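Local coordinates for protein telethonin (Homo sapiens, PDB 1YA5) that regulates muscle assembly and mediates the antiparallel assembly of titin molecules at the sarcomeric Z-disk, at residues M71-L74 and G75-L78. The protein carries 4 engineered substitutions. Numbering follows the deposited sequence.
Sequences MGIL and GRGL
Ile-73 and Arg-76 are the first and last residues of a type II beta turn with Leu-74 and Gly-75 at its corners, and the amide N of Arg-76 closes it with a 2.8 Å hydrogen bond to Ile-73 O. The N-H meets this oxygen at 155° and from above the carbonyl plane, 37° out of it. Gly-75 has a positive phi of 106°, at which a CB would run into Leu-74 O. The side chains of Ile-73 and Arg-76 lie side by side and point the same way. Followed outward in the conformer modelled, Arg-76 CB rests 3.7 Å from Ile-73 O, CG comes loosely up to Ile-73 CG2, and CD packs on that methyl at 3.5 Å. CG2 of Ile-73 lies anti to the backbone N and beside the carbonyl carbon, on the side where the chain enters the turn, and so meets Arg-76. The arginine chain then bends at chi3. Behind the turn the hairpin is held more loosely: Ile-73 N makes a weak, bent bond to Gly-77 O (3.4 Å), and Gly-72 CA offers a C-H to the same oxygen. Leu-78 brings CD2 to 4.0 Å from Gly-72 CA. In this N-terminal part of telethonin the reversal connects strands 68-73 and 78-82; the former also pairs antiparallel with strand 49-62, whose Ser-57 touches Ile-73, while Met-71 and Ile-73 pack on another protein's chain.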
ATOM      1  N   MET C  71      -3.313  -4.543   2.195  1.00 43.83           N
ATOM      2  CA  MET C  71      -3.112  -3.648   1.048  1.00 44.73           C
ATOM      3  C   MET C  71      -4.169  -2.570   0.924  1.00 50.01           C
ATOM      4  O   MET C  71      -5.278  -2.654   1.504  1.00 49.45           O
ATOM      5  CB  MET C  71      -3.024  -4.419  -0.261  1.00 45.90           C
ATOM      6  CG  MET C  71      -4.308  -5.049  -0.712  1.00 44.82           C
ATOM      7  SD  MET C  71      -4.128  -6.424  -1.857  1.00 46.19           S
ATOM      8  CE  MET C  71      -3.186  -7.635  -0.901  1.00 38.82           C
ATOM      9  N   GLY C  72      -3.812  -1.546   0.164  1.00 48.16           N
ATOM     10  CA  GLY C  72      -4.706  -0.426  -0.068  1.00 46.67           C
ATOM     11  C   GLY C  72      -3.999   0.805  -0.579  1.00 46.95           C
ATOM     12  O   GLY C  72      -2.847   0.748  -1.040  1.00 47.59           O
ATOM     13  N   ILE C  73      -4.710   1.927  -0.512  1.00 47.82           N
ATOM     14  CA  ILE C  73      -4.227   3.195  -1.040  1.00 45.83           C
ATOM     15  C   ILE C  73      -3.773   4.036   0.125  1.00 44.17           C
ATOM     16  O   ILE C  73      -4.529   4.280   1.065  1.00 47.77           O
ATOM     17  CB  ILE C  73      -5.325   3.913  -1.868  1.00 49.36           C
ATOM     18  CG1 ILE C  73      -5.741   3.050  -3.079  1.00 50.78           C
ATOM     19  CG2 ILE C  73      -4.815   5.241  -2.399  1.00 47.09           C
ATOM     20  CD1 ILE C  73      -4.642   2.955  -4.188  1.00 40.56           C
ATOM     21  N   LEU C  74      -2.523   4.450   0.086  1.00 42.70           N
ATOM     22  CA  LEU C  74      -1.983   5.220   1.171  1.00 50.12           C
ATOM     23  C   LEU C  74      -2.841   6.458   1.329  1.00 54.35           C
ATOM     24  O   LEU C  74      -2.984   7.232   0.386  1.00 51.55           O
ATOM     25  CB  LEU C  74      -0.538   5.628   0.881  1.00 48.71           C
ATOM     26  CG  LEU C  74       0.056   6.383   2.070  1.00 52.26           C
ATOM     27  CD1 LEU C  74       0.112   5.494   3.320  1.00 50.89           C
ATOM     28  CD2 LEU C  74       1.428   6.930   1.742  1.00 50.48           C
ATOM     29  N   GLY C  75      -3.436   6.637   2.504  1.00 49.73           N
ATOM     30  CA  GLY C  75      -4.186   7.844   2.747  1.00 48.68           C
ATOM     31  C   GLY C  75      -5.659   7.544   2.719  1.00 54.06           C
ATOM     32  O   GLY C  75      -6.474   8.329   3.179  1.00 54.20           O
ATOM     33  N   ARG C  76      -6.013   6.397   2.166  0.50 54.60           N
ATOM     34  CA  ARG C  76      -7.376   5.913   2.293  0.50 53.31           C
ATOM     35  C   ARG C  76      -7.363   4.641   3.131  0.50 51.74           C
ATOM     36  O   ARG C  76      -6.694   4.585   4.165  0.50 53.65           O
ATOM     37  CB  ARG C  76      -7.989   5.698   0.917  0.50 51.60           C
ATOM     38  CG  ARG C  76      -7.770   6.891  -0.012  0.50 53.25           C
ATOM     39  CD  ARG C  76      -7.889   6.516  -1.487  0.50 56.08           C
ATOM     40  NE  ARG C  76      -9.152   6.954  -2.087  0.50 61.79           N
ATOM     41  CZ  ARG C  76     -10.354   6.478  -1.767  0.50 64.00           C
ATOM     42  NH1 ARG C  76     -10.486   5.535  -0.839  0.50 61.04           N
ATOM     43  NH2 ARG C  76     -11.432   6.949  -2.382  0.50 62.22           N
ATOM     44  N   GLY C  77      -8.079   3.621   2.686  1.00 53.14           N
ATOM     45  CA  GLY C  77      -8.236   2.407   3.497  1.00 53.82           C
ATOM     46  C   GLY C  77      -7.193   1.315   3.315  1.00 55.87           C
ATOM     47  O   GLY C  77      -6.471   1.261   2.298  1.00 46.82           O
ATOM     48  N   LEU C  78      -7.105   0.438   4.312  1.00 45.75           N
ATOM     49  CA  LEU C  78      -6.416  -0.823   4.109  1.00 51.21           C
ATOM     50  C   LEU C  78      -7.403  -1.955   4.052  1.00 45.83           C
ATOM     51  O   LEU C  78      -8.467  -1.888   4.655  1.00 50.11           O
ATOM     52  CB  LEU C  78      -5.407  -1.084   5.203  1.00 48.04           C
ATOM     53  CG  LEU C  78      -4.190  -0.170   5.167  1.00 49.91           C
ATOM     54  CD1 LEU C  78      -3.021  -0.992   5.627  1.00 47.51           C
ATOM     55  CD2 LEU C  78      -3.956   0.384   3.753  1.00 51.28           C
TER